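Local coordinates for protein putative hydroxymethylglutaryl-CoA synthase (Streptococcus mutans, PDB 3SQZ) that probably acts as a hydroxymethylglutaryl-CoA synthase, a thiolase-fold acyltransferase, and binds coenzyme A, at residues D106-A111 and L168-D173; A90-E95 and S191-V196; D83-L88 and S114-S119; I39-F44 and I96-D101. All blocks are in the same frame, centred on the assembly; numbering follows the deposited sequence.

Interaction 1: residues D106-A111 and L168-D173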
loop_
_atom_site.group_PDB
_atom_site.type_symbol
_atom_site.label_atom_id
_atom_site.label_comp_id
_atom_site.label_asym_id
_atom_site.label_seq_id
_atom_site.Cartn_x
_atom_site.Cartn_y
_atom_site.Cartn_z
ATOM N N ASP A 106 2.516 -16.193 -13.988
ATOM C CA ASP A 106 2.874 -15.780 -15.346
ATOM C C ASP A 106 2.583 -14.306 -15.611
ATOM O O ASP A 106 2.622 -13.860 -16.761
ATOM C CB ASP A 106 2.265 -16.693 -16.423
ATOM C CG ASP A 106 0.772 -16.559 -16.535
ATOM O OD1 ASP A 106 0.152 -15.938 -15.652
ATOM O OD2 ASP A 106 0.216 -17.081 -17.525
ATOM N N MET A 107 2.360 -13.544 -14.544
ATOM C CA MET A 107 2.234 -12.101 -14.663
ATOM C C MET A 107 2.669 -11.478 -13.345
ATOM O O MET A 107 2.242 -11.921 -12.267
ATOM C CB MET A 107 0.808 -11.684 -15.045
ATOM C CG MET A 107 0.634 -10.185 -15.137
ATOM S SD MET A 107 -0.730 -9.598 -16.179
ATOM C CE MET A 107 -2.140 -10.229 -15.279
ATOM N N VAL A 108 3.530 -10.468 -13.433
ATOM C CA VAL A 108 4.021 -9.730 -12.275
ATOM C C VAL A 108 3.739 -8.260 -12.549
ATOM O O VAL A 108 4.215 -7.710 -13.553
ATOM C CB VAL A 108 5.538 -9.935 -12.096
ATOM C CG1 VAL A 108 6.045 -9.137 -10.894
ATOM C CG2 VAL A 108 5.884 -11.422 -11.943
ATOM N N ILE A 109 2.942 -7.631 -11.692
ATOM C CA ILE A 109 2.563 -6.238 -11.877
ATOM C C ILE A 109 3.041 -5.433 -10.677
ATOM O O ILE A 109 2.697 -5.756 -9.530
ATOM C CB ILE A 109 1.037 -6.042 -12.004
ATOM C CG1 ILE A 109 0.447 -6.995 -13.052
ATOM C CG2 ILE A 109 0.723 -4.590 -12.328
ATOM C CD1 ILE A 109 -1.074 -6.927 -13.156
ATOM N N LEU A 110 3.813 -4.382 -10.933
ATOM C CA LEU A 110 4.227 -3.449 -9.893
ATOM C C LEU A 110 3.412 -2.172 -10.005
ATOM O O LEU A 110 3.521 -1.456 -11.004
ATOM C CB LEU A 110 5.713 -3.124 -10.038
ATOM C CG LEU A 110 6.225 -2.010 -9.114
ATOM C CD1 LEU A 110 6.063 -2.351 -7.637
ATOM C CD2 LEU A 110 7.676 -1.679 -9.446
ATOM N N ALA A 111 2.588 -1.912 -8.996
ATOM C CA ALA A 111 1.886 -0.642 -8.852
ATOM C C ALA A 111 2.745 0.271 -7.987
ATOM O O ALA A 111 3.151 -0.120 -6.889
ATOM C CB ALA A 111 0.531 -0.874 -8.203
ATOM N N LEU A 168 1.167 -12.184 -9.489
ATOM C CA LEU A 168 1.744 -11.479 -8.361
ATOM C C LEU A 168 1.545 -9.983 -8.559
ATOM O O LEU A 168 2.021 -9.413 -9.552
ATOM C CB LEU A 168 3.229 -11.796 -8.273
ATOM C CG LEU A 168 4.000 -11.092 -7.159
ATOM C CD1 LEU A 168 3.461 -11.483 -5.784
ATOM C CD2 LEU A 168 5.480 -11.388 -7.289
ATOM N N VAL A 169 0.828 -9.358 -7.627
ATOM C CA VAL A 169 0.622 -7.923 -7.616
ATOM C C VAL A 169 1.428 -7.321 -6.477
ATOM O O VAL A 169 1.326 -7.774 -5.339
ATOM C CB VAL A 169 -0.875 -7.577 -7.436
ATOM C CG1 VAL A 169 -1.090 -6.072 -7.275
ATOM C CG2 VAL A 169 -1.676 -8.118 -8.613
ATOM N N LEU A 170 2.240 -6.321 -6.787
ATOM C CA LEU A 170 3.037 -5.606 -5.798
ATOM C C LEU A 170 2.565 -4.168 -5.762
ATOM O O LEU A 170 2.382 -3.550 -6.809
ATOM C CB LEU A 170 4.517 -5.610 -6.180
ATOM C CG LEU A 170 5.290 -6.921 -6.328
ATOM C CD1 LEU A 170 4.988 -7.918 -5.225
ATOM C CD2 LEU A 170 5.112 -7.535 -7.698
ATOM N N ALA A 171 2.380 -3.642 -4.556
ATOM C CA ALA A 171 2.017 -2.243 -4.354
ATOM C C ALA A 171 3.068 -1.670 -3.425
ATOM O O ALA A 171 3.011 -1.894 -2.208
ATOM C CB ALA A 171 0.648 -2.144 -3.728
ATOM N N SER A 172 4.038 -0.959 -3.998
ATOM C CA SER A 172 5.264 -0.605 -3.294
ATOM C C SER A 172 5.568 0.867 -3.502
ATOM O O SER A 172 5.517 1.359 -4.624
ATOM C CB SER A 172 6.417 -1.441 -3.829
ATOM O OG SER A 172 7.603 -1.146 -3.123
ATOM N N ASP A 173 5.893 1.573 -2.422
ATOM C CA ASP A 173 6.072 3.018 -2.508
ATOM C C ASP A 173 6.836 3.553 -1.308
ATOM O O ASP A 173 6.828 2.960 -0.215
ATOM C CB ASP A 173 4.715 3.733 -2.588
ATOM C CG ASP A 173 4.215 3.913 -4.017
ATOM O OD1 ASP A 173 3.087 3.465 -4.313
ATOM O OD2 ASP A 173 4.933 4.543 -4.824
#
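Val-108 and Leu-170 make the closest side-chain fit of this contact. CG1 of Val-108 lies between two leucine methyls, 3.7 Å from Leu-170 CD2 and 4.3 Å from Leu-168 CD2. Leu-170 CD2 also lies 3.5 Å from Ile-109 O, so it sits against the backbone of the neighbouring strand. The torsion chi1 of -60° brings it there, with CG beside the backbone N. Leu-110 CD1 sits in the dip between Leu-170 and Ser-172. It lies 3.9 Å from Leu-170 CB and equally far from Ser-172 CB. The side chains of Leu-110 and Leu-170 run roughly perpendicular.

The two segments are neighbouring parallel strands in the large mixed sheet of the thiolase fold. Val-108 pairs with Leu-168, Ile-109 with Val-169, Leu-110 with Leu-170 and Ala-111 with Ala-171. Five nearly straight backbone hydrogen bonds join them, among them Ala-111 N to Leu-170 O at 2.7 Å. Leu-168 and Leu-170 each use both N and O.

On the other face Ile-109 and Val-169 stand out, while Ala-111 and Ala-171 carry a single methyl each. Ala-111 CB lies 3.5 Å from Leu-170 O. Helix 147-161 packs on this face, with Ala-151 against Ile-109 and Ser-147 against Ala-111. Helix 85-94 packs on the leucine face. There Val-85 touches Leu-110, and Ser-172 OG is hydrogen-bonded to Val-85 O.

Interaction 2: residues A90-E95 and S191-V196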
loop_
_atom_site.group_PDB
_atom_site.type_symbol
_atom_site.label_atom_id
_atom_site.label_comp_id
_atom_site.label_asym_id
_atom_site.label_seq_id
_atom_site.Cartn_x
_atom_site.Cartn_y
_atom_site.Cartn_z
ATOM N N ALA A 90 10.222 -6.811 -3.648
ATOM C CA ALA A 90 10.758 -8.164 -3.628
ATOM C C ALA A 90 10.661 -8.766 -2.228
ATOM O O ALA A 90 10.351 -9.944 -2.080
ATOM C CB ALA A 90 12.196 -8.177 -4.128
ATOM N N GLY A 91 10.936 -7.967 -1.196
ATOM C CA GLY A 91 10.805 -8.435 0.173
ATOM C C GLY A 91 9.385 -8.869 0.489
ATOM O O GLY A 91 9.165 -9.909 1.113
ATOM N N SER A 92 8.403 -8.083 0.055
ATOM C CA SER A 92 7.018 -8.412 0.379
ATOM C C SER A 92 6.594 -9.715 -0.299
ATOM O O SER A 92 5.860 -10.509 0.280
ATOM C CB SER A 92 6.072 -7.244 0.056
ATOM O OG SER A 92 5.964 -6.974 -1.335
ATOM N N ALA A 93 7.072 -9.949 -1.515
ATOM C CA ALA A 93 6.770 -11.194 -2.205
ATOM C C ALA A 93 7.508 -12.377 -1.565
ATOM O O ALA A 93 6.981 -13.486 -1.476
ATOM C CB ALA A 93 7.132 -11.076 -3.666
ATOM N N ASN A 94 8.735 -12.134 -1.122
ATOM C CA ASN A 94 9.528 -13.178 -0.494
ATOM C C ASN A 94 8.847 -13.713 0.767
ATOM O O ASN A 94 9.050 -14.862 1.144
ATOM C CB ASN A 94 10.912 -12.623 -0.174
ATOM C CG ASN A 94 11.866 -13.675 0.323
ATOM O OD1 ASN A 94 12.180 -14.636 -0.376
ATOM N ND2 ASN A 94 12.351 -13.486 1.533
ATOM N N GLU A 95 8.025 -12.873 1.399
ATOM C CA GLU A 95 7.257 -13.263 2.578
ATOM C C GLU A 95 6.277 -14.400 2.293
ATOM O O GLU A 95 5.947 -15.164 3.202
ATOM C CB GLU A 95 6.469 -12.060 3.120
ATOM C CG GLU A 95 7.296 -10.952 3.755
ATOM C CD GLU A 95 7.657 -11.241 5.207
ATOM O OE1 GLU A 95 6.746 -11.514 6.018
ATOM O OE2 GLU A 95 8.852 -11.174 5.544
ATOM N N SER A 191 5.666 -2.090 1.148
ATOM C CA SER A 191 5.123 -2.800 -0.002
ATOM C C SER A 191 4.211 -3.919 0.451
ATOM O O SER A 191 4.552 -4.689 1.353
ATOM C CB SER A 191 6.237 -3.406 -0.855
ATOM O OG SER A 191 5.698 -4.182 -1.922
ATOM N N ILE A 192 3.068 -4.018 -0.219
ATOM C CA ILE A 192 2.155 -5.142 -0.116
ATOM C C ILE A 192 2.333 -6.035 -1.341
ATOM O O ILE A 192 2.418 -5.535 -2.467
ATOM C CB ILE A 192 0.692 -4.646 -0.065
ATOM C CG1 ILE A 192 0.398 -4.011 1.302
ATOM C CG2 ILE A 192 -0.284 -5.768 -0.403
ATOM C CD1 ILE A 192 0.138 -4.995 2.417
ATOM N N ALA A 193 2.420 -7.341 -1.120
ATOM C CA ALA A 193 2.389 -8.326 -2.202
ATOM C C ALA A 193 1.100 -9.123 -2.081
ATOM O O ALA A 193 0.736 -9.548 -0.987
ATOM C CB ALA A 193 3.587 -9.258 -2.110
ATOM N N MET A 194 0.413 -9.332 -3.199
ATOM C CA MET A 194 -0.798 -10.145 -3.229
ATOM C C MET A 194 -0.655 -11.210 -4.300
ATOM O O MET A 194 -0.328 -10.899 -5.447
ATOM C CB MET A 194 -2.034 -9.277 -3.481
ATOM C CG MET A 194 -2.335 -8.366 -2.306
ATOM S SD MET A 194 -3.652 -7.165 -2.563
ATOM C CE MET A 194 -2.837 -6.025 -3.677
ATOM N N LEU A 195 -0.862 -12.462 -3.918
ATOM C CA LEU A 195 -0.885 -13.559 -4.866
ATOM C C LEU A 195 -2.328 -13.842 -5.225
ATOM O O LEU A 195 -3.147 -14.130 -4.339
ATOM C CB LEU A 195 -0.238 -14.790 -4.252
ATOM C CG LEU A 195 -0.133 -15.979 -5.207
ATOM C CD1 LEU A 195 0.883 -15.702 -6.322
ATOM C CD2 LEU A 195 0.220 -17.236 -4.448
ATOM N N VAL A 196 -2.636 -13.757 -6.516
ATOM C CA VAL A 196 -3.989 -13.960 -7.005
ATOM C C VAL A 196 -4.069 -15.291 -7.741
ATOM O O VAL A 196 -3.215 -15.583 -8.578
ATOM C CB VAL A 196 -4.403 -12.798 -7.936
ATOM C CG1 VAL A 196 -5.786 -13.049 -8.548
ATOM C CG2 VAL A 196 -4.358 -11.478 -7.173
#
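Ser-92 meets Ser-191 and Ala-193 where helix 90-94 lies on strand 191-196. Ser-92 CB points at the strand and comes to 3.2 Å from Ser-191 O. The next atom is OG. Its torsion, chi1 67°, lets it reach Ser-191 OG while it stays within bonding range of Ala-89 O. OG accepts a hydrogen bond of 2.9 Å from Ser-191 OG. It is also hydrogen-bonded to Ala-89 O, one turn back in the helix. On the strand, Ala-193 CB closes in on the same OG at 3.4 Å.

Ala-193 gives the strand's apolar touch. Its methyl meets the helix backbone as well as the serine, with Ser-92 O at 3.5 Å and Ala-93 N at 3.6 Å. Ala-93 CB adds a looser apolar contact at 4.3 Å to Ala-193 CB. Such small side chains let the helix come close. The axes of the two short segments pass 6.9 Å apart, at 44° between their directions.

This is the layered helix-on-sheet packing of the thiolase fold. Strand 188-198 lies between strands 166-175 and 37-45 in the sheet. Leu-170 and Ile-96 also touch Ala-193.

The contact is buried, yet it holds two hydroxyls. Their chain of bonds runs from Ser-191 through Ser-92 to Ala-89 O, so the Ser-92 hydroxyl is paired with both the strand and its own helix.

Interaction 3: residues D83-L88 and S114-S119; sequences DDVVTL and SSVDQS
Asp-84 OD2, held by a salt bridge from Arg-417 and a hydrogen bond with the hydroxyl of Tyr-419, meets Val-116 CG1 across the contact at 3.8 Å. Both outside partners belong to strand 416-421, which also touches Val-116. Arg-417 and the helix start probably favour the charged form of Asp-84.

Val-85 carries the apolar part. Its CG1 meets Ser-114 O at 3.5 Å and Val-116 CG1 at 3.9 Å. The two valines lie alongside each other, pointing opposite ways. Val-86 adds a looser touch of its CG2 on Val-116 CG2.

No direct hydrogen bond joins the segments, but a water does. It accepts from Val-85 N at 2.9 Å and donates to Ser-114 O at 3.0 Å. A backbone N-H at the start of the helix is thus satisfied through solvent. Ser-114 OG turns to another partner, Asp-173, and Glu-113, which precedes Ser-114, is the predicted proton donor and acceptor of the active site.

The other oxygen of Asp-84, OD1, accepts from Thr-87 N at 3.0 Å, met nearly head-on. In return Thr-87 OG1 accepts from Asp-84 N at 2.8 Å, and it donates to Asp-83 OD1. This reciprocal pair of bonds between Asp-84 and Thr-87 is a capping box, with Asp-84 as N-cap of helix 85-94.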
loop_
_atom_site.group_PDB
_atom_site.type_symbol
_atom_site.label_atom_id
_atom_site.label_comp_id
_atom_site.label_asym_id
_atom_site.label_seq_id
_atom_site.Cartn_x
_atom_site.Cartn_y
_atom_site.Cartn_z
ATOM N N ASP A 83 17.136 0.886 0.163
ATOM C CA ASP A 83 15.880 0.135 0.263
ATOM C C ASP A 83 14.836 0.948 -0.501
ATOM O O ASP A 83 14.338 1.958 0.002
ATOM C CB ASP A 83 15.482 -0.014 1.739
ATOM C CG ASP A 83 14.739 -1.324 2.053
ATOM O OD1 ASP A 83 14.343 -2.073 1.130
ATOM O OD2 ASP A 83 14.539 -1.595 3.259
ATOM N N ASP A 84 14.523 0.522 -1.724
ATOM C CA ASP A 84 13.682 1.306 -2.625
ATOM C C ASP A 84 12.436 0.533 -3.036
ATOM O O ASP A 84 12.105 -0.499 -2.441
ATOM C CB ASP A 84 14.484 1.765 -3.853
ATOM C CG ASP A 84 14.867 0.628 -4.774
ATOM O OD1 ASP A 84 14.511 -0.539 -4.512
ATOM O OD2 ASP A 84 15.526 0.929 -5.797
ATOM N N VAL A 85 11.734 1.031 -4.054
ATOM C CA VAL A 85 10.514 0.376 -4.504
ATOM C C VAL A 85 10.745 -1.097 -4.853
ATOM O O VAL A 85 9.917 -1.960 -4.554
ATOM C CB VAL A 85 9.894 1.139 -5.721
ATOM C CG1 VAL A 85 10.862 1.199 -6.917
ATOM C CG2 VAL A 85 8.562 0.522 -6.132
ATOM N N VAL A 86 11.868 -1.377 -5.499
ATOM C CA VAL A 86 12.180 -2.728 -5.949
ATOM C C VAL A 86 12.475 -3.662 -4.788
ATOM O O VAL A 86 11.953 -4.780 -4.728
ATOM C CB VAL A 86 13.376 -2.711 -6.923
ATOM C CG1 VAL A 86 13.916 -4.108 -7.163
ATOM C CG2 VAL A 86 12.973 -2.058 -8.231
ATOM N N THR A 87 13.324 -3.221 -3.868
ATOM C CA THR A 87 13.710 -4.096 -2.770
ATOM C C THR A 87 12.553 -4.343 -1.812
ATOM O O THR A 87 12.379 -5.460 -1.329
ATOM C CB THR A 87 14.940 -3.570 -2.029
ATOM O OG1 THR A 87 14.662 -2.265 -1.528
ATOM C CG2 THR A 87 16.124 -3.490 -2.975
ATOM N N LEU A 88 11.757 -3.312 -1.540
ATOM C CA LEU A 88 10.580 -3.502 -0.698
ATOM C C LEU A 88 9.592 -4.449 -1.378
ATOM O O LEU A 88 9.028 -5.335 -0.726
ATOM C CB LEU A 88 9.921 -2.164 -0.361
ATOM C CG LEU A 88 10.740 -1.239 0.544
ATOM C CD1 LEU A 88 10.090 0.127 0.602
ATOM C CD2 LEU A 88 10.920 -1.828 1.943
ATOM N N SER A 114 6.626 5.557 -7.165
ATOM C CA SER A 114 7.990 5.796 -6.689
ATOM C C SER A 114 8.999 5.103 -7.606
ATOM O O SER A 114 10.005 4.553 -7.149
ATOM C CB SER A 114 8.148 5.246 -5.261
ATOM O OG SER A 114 7.205 5.824 -4.371
ATOM N N SER A 115 8.731 5.130 -8.907
ATOM C CA SER A 115 9.559 4.400 -9.861
ATOM C C SER A 115 11.005 4.868 -9.884
ATOM O O SER A 115 11.309 6.027 -9.574
ATOM C CB SER A 115 8.962 4.486 -11.265
ATOM O OG SER A 115 8.933 5.819 -11.740
ATOM N N VAL A 116 11.886 3.949 -10.249
ATOM C CA VAL A 116 13.315 4.229 -10.317
ATOM C C VAL A 116 13.856 4.210 -11.752
ATOM O O VAL A 116 15.048 4.428 -11.956
ATOM C CB VAL A 116 14.134 3.283 -9.398
ATOM C CG1 VAL A 116 13.776 3.551 -7.949
ATOM C CG2 VAL A 116 13.910 1.814 -9.773
ATOM N N ASP A 117 12.986 3.957 -12.735
ATOM C CA ASP A 117 13.329 4.122 -14.146
ATOM C C ASP A 117 12.097 4.615 -14.861
ATOM O O ASP A 117 10.979 4.337 -14.425
ATOM C CB ASP A 117 13.812 2.802 -14.770
ATOM C CG ASP A 117 14.677 3.028 -16.007
ATOM O OD1 ASP A 117 15.877 3.309 -15.825
ATOM O OD2 ASP A 117 14.156 2.926 -17.153
ATOM N N GLN A 118 12.303 5.318 -15.970
ATOM C CA GLN A 118 11.193 5.843 -16.763
ATOM C C GLN A 118 10.753 4.877 -17.859
ATOM O O GLN A 118 9.684 5.054 -18.448
ATOM C CB GLN A 118 11.565 7.199 -17.356
ATOM C CG GLN A 118 11.788 8.229 -16.267
ATOM C CD GLN A 118 10.578 8.329 -15.365
ATOM O OE1 GLN A 118 9.482 8.636 -15.834
ATOM N NE2 GLN A 118 10.754 8.045 -14.077
ATOM N N SER A 119 11.579 3.864 -18.115
ATOM C CA SER A 119 11.326 2.884 -19.169
ATOM C C SER A 119 11.176 1.477 -18.588
ATOM O O SER A 119 10.155 0.817 -18.775
ATOM C CB SER A 119 12.462 2.915 -20.197
ATOM O OG SER A 119 12.324 1.877 -21.152
HETATM O O HOH W 1 11.784 3.832 -4.901
#

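Interaction 4: residues I39-F44 and I96-D101; sequences IDKIGF and ILTAED
Lys-41 sets out with CG beside its backbone N (chi1 -70°) and then bends at chi3 (-72°), which carries NZ to Ile-96 and Asp-101. The ammonium group makes a salt bridge to Asp-101 OD2 at 2.7 Å. It comes in on the syn side of that oxygen. NZ also donates to Ile-96 O at 2.8 Å. Two bonds therefore fix the end of the lysine between a carboxylate and a backbone carbonyl.

Ile-96 supplies the apolar half. Its CG2 rests on the strand backbone, 3.5 Å from Ile-42 O and 3.6 Å from Gly-43 N, beside the glycine. Its CB packs beside the CB of Lys-41.

A water donates to Asp-40 OD2 and to Asp-101 OD1, and so links two acidic side chains. Each has a basic partner as well. Asp-40 OD2 forms a salt bridge with Arg-201, and Asp-101 OD1 with Arg-166. These arginines probably help both acids to stay charged.

Asp-101 OD2 has a second donor. Thr-98 N reaches it at 3.0 Å from above the carboxylate plane. Asp-101 N gives a bond of the same length, 3.0 Å, to Thr-98 OG1. The lysine of strand 37-45 thus binds the carboxylate of a capping box, the motif in which Thr-98 serves as N-cap of helix 99-104.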
loop_
_atom_site.group_PDB
_atom_site.type_symbol
_atom_site.label_atom_id
_atom_site.label_comp_id
_atom_site.label_asym_id
_atom_site.label_seq_id
_atom_site.Cartn_x
_atom_site.Cartn_y
_atom_site.Cartn_z
ATOM N N ILE A 39 -7.601 -13.156 -3.749
ATOM C CA ILE A 39 -6.361 -13.017 -3.015
ATOM C C ILE A 39 -6.130 -14.254 -2.158
ATOM O O ILE A 39 -6.901 -14.558 -1.237
ATOM C CB ILE A 39 -6.375 -11.751 -2.133
ATOM C CG1 ILE A 39 -6.595 -10.493 -2.991
ATOM C CG2 ILE A 39 -5.082 -11.644 -1.329
ATOM C CD1 ILE A 39 -6.885 -9.238 -2.187
ATOM N N ASP A 40 -5.059 -14.969 -2.478
ATOM C CA ASP A 40 -4.703 -16.199 -1.790
ATOM C C ASP A 40 -3.773 -15.939 -0.611
ATOM O O ASP A 40 -3.899 -16.584 0.430
ATOM C CB ASP A 40 -4.025 -17.143 -2.779
ATOM C CG ASP A 40 -3.721 -18.494 -2.186
ATOM O OD1 ASP A 40 -4.656 -19.161 -1.686
ATOM O OD2 ASP A 40 -2.544 -18.897 -2.230
ATOM N N LYS A 41 -2.821 -15.029 -0.805
ATOM C CA LYS A 41 -1.847 -14.678 0.222
ATOM C C LYS A 41 -1.531 -13.197 0.123
ATOM O O LYS A 41 -1.570 -12.625 -0.974
ATOM C CB LYS A 41 -0.568 -15.518 0.092
ATOM C CG LYS A 41 -0.794 -16.993 0.460
ATOM C CD LYS A 41 0.476 -17.832 0.437
ATOM C CE LYS A 41 0.957 -18.067 -0.989
ATOM N NZ LYS A 41 1.992 -19.156 -1.069
ATOM N N ILE A 42 -1.232 -12.587 1.270
ATOM C CA ILE A 42 -0.809 -11.196 1.362
ATOM C C ILE A 42 0.501 -11.124 2.135
ATOM O O ILE A 42 0.591 -11.644 3.250
ATOM C CB ILE A 42 -1.853 -10.310 2.085
ATOM C CG1 ILE A 42 -3.231 -10.415 1.429
ATOM C CG2 ILE A 42 -1.384 -8.870 2.126
ATOM C CD1 ILE A 42 -4.353 -9.771 2.228
ATOM N N GLY A 43 1.510 -10.502 1.529
ATOM C CA GLY A 43 2.777 -10.259 2.190
ATOM C C GLY A 43 2.963 -8.773 2.405
ATOM O O GLY A 43 2.412 -7.954 1.659
ATOM N N PHE A 44 3.731 -8.418 3.430
ATOM C CA PHE A 44 4.043 -7.024 3.682
ATOM C C PHE A 44 5.467 -6.875 4.162
ATOM O O PHE A 44 5.916 -7.624 5.027
ATOM C CB PHE A 44 3.109 -6.410 4.734
ATOM C CG PHE A 44 3.435 -4.977 5.042
ATOM C CD1 PHE A 44 3.237 -3.997 4.078
ATOM C CD2 PHE A 44 3.972 -4.606 6.267
ATOM C CE1 PHE A 44 3.555 -2.676 4.333
ATOM C CE2 PHE A 44 4.287 -3.285 6.526
ATOM C CZ PHE A 44 4.082 -2.319 5.560
ATOM N N ILE A 96 5.785 -14.499 1.056
ATOM C CA ILE A 96 4.658 -15.385 0.772
ATOM C C ILE A 96 4.858 -16.435 -0.324
ATOM O O ILE A 96 4.120 -17.409 -0.364
ATOM C CB ILE A 96 3.369 -14.582 0.445
ATOM C CG1 ILE A 96 3.610 -13.592 -0.701
ATOM C CG2 ILE A 96 2.864 -13.871 1.694
ATOM C CD1 ILE A 96 2.333 -13.051 -1.337
ATOM N N LEU A 97 5.829 -16.259 -1.214
ATOM C CA LEU A 97 5.897 -17.152 -2.378
ATOM C C LEU A 97 6.572 -18.483 -2.093
ATOM O O LEU A 97 7.615 -18.540 -1.454
ATOM C CB LEU A 97 6.617 -16.499 -3.550
ATOM C CG LEU A 97 5.947 -15.262 -4.143
ATOM C CD1 LEU A 97 6.683 -14.830 -5.399
ATOM C CD2 LEU A 97 4.457 -15.474 -4.411
ATOM N N THR A 98 5.976 -19.548 -2.609
ATOM C CA THR A 98 6.578 -20.869 -2.579
ATOM C C THR A 98 7.202 -21.197 -3.932
ATOM O O THR A 98 7.004 -20.483 -4.912
ATOM C CB THR A 98 5.518 -21.932 -2.314
ATOM O OG1 THR A 98 4.561 -21.897 -3.381
ATOM C CG2 THR A 98 4.836 -21.701 -0.969
ATOM N N ALA A 99 7.941 -22.297 -3.990
ATOM C CA ALA A 99 8.486 -22.762 -5.259
ATOM C C ALA A 99 7.376 -23.016 -6.270
ATOM O O ALA A 99 7.516 -22.702 -7.452
ATOM C CB ALA A 99 9.312 -24.018 -5.051
ATOM N N GLU A 100 6.266 -23.575 -5.809
ATOM C CA GLU A 100 5.144 -23.832 -6.700
ATOM C C GLU A 100 4.569 -22.520 -7.243
ATOM O O GLU A 100 4.239 -22.419 -8.433
ATOM C CB GLU A 100 4.069 -24.629 -5.970
ATOM C CG GLU A 100 2.854 -24.972 -6.807
ATOM C CD GLU A 100 1.758 -25.594 -5.964
ATOM O OE1 GLU A 100 1.758 -26.835 -5.814
ATOM O OE2 GLU A 100 0.916 -24.838 -5.427
ATOM N N ASP A 101 4.451 -21.506 -6.388
ATOM C CA ASP A 101 3.975 -20.209 -6.863
ATOM C C ASP A 101 4.876 -19.701 -7.983
ATOM O O ASP A 101 4.400 -19.185 -8.995
ATOM C CB ASP A 101 3.982 -19.155 -5.750
ATOM C CG ASP A 101 2.936 -19.394 -4.679
ATOM O OD1 ASP A 101 1.851 -19.927 -4.985
ATOM O OD2 ASP A 101 3.208 -19.006 -3.521
HETATM O O HOH W 2 -0.272 -20.379 -3.341
#

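Overall arrangement
Interactions 1, 2 and 4 all reach one mixed sheet. Strand 166-175 of interaction 1 neighbours strand 188-198 of interaction 2, with a probable hydrogen bond of 2.8 Å between Val-169 O and Met-194 N. Strand 188-198 in turn neighbours strand 37-45 of interaction 4, where Ala-193 O and Gly-43 N form another probable hydrogen bond of 2.8 Å. Helix 85-94 serves both interaction 2 and interaction 3. Interactions 1 and 3 join at Asp-173 and Ser-114, beside the predicted active site: the side chains of Asp-173 and Glu-113 are about 3 Å apart. Bound coenzyme A is about 11 Å from the Asp-173 side chain. Interaction 4 lies away from the annotated sites.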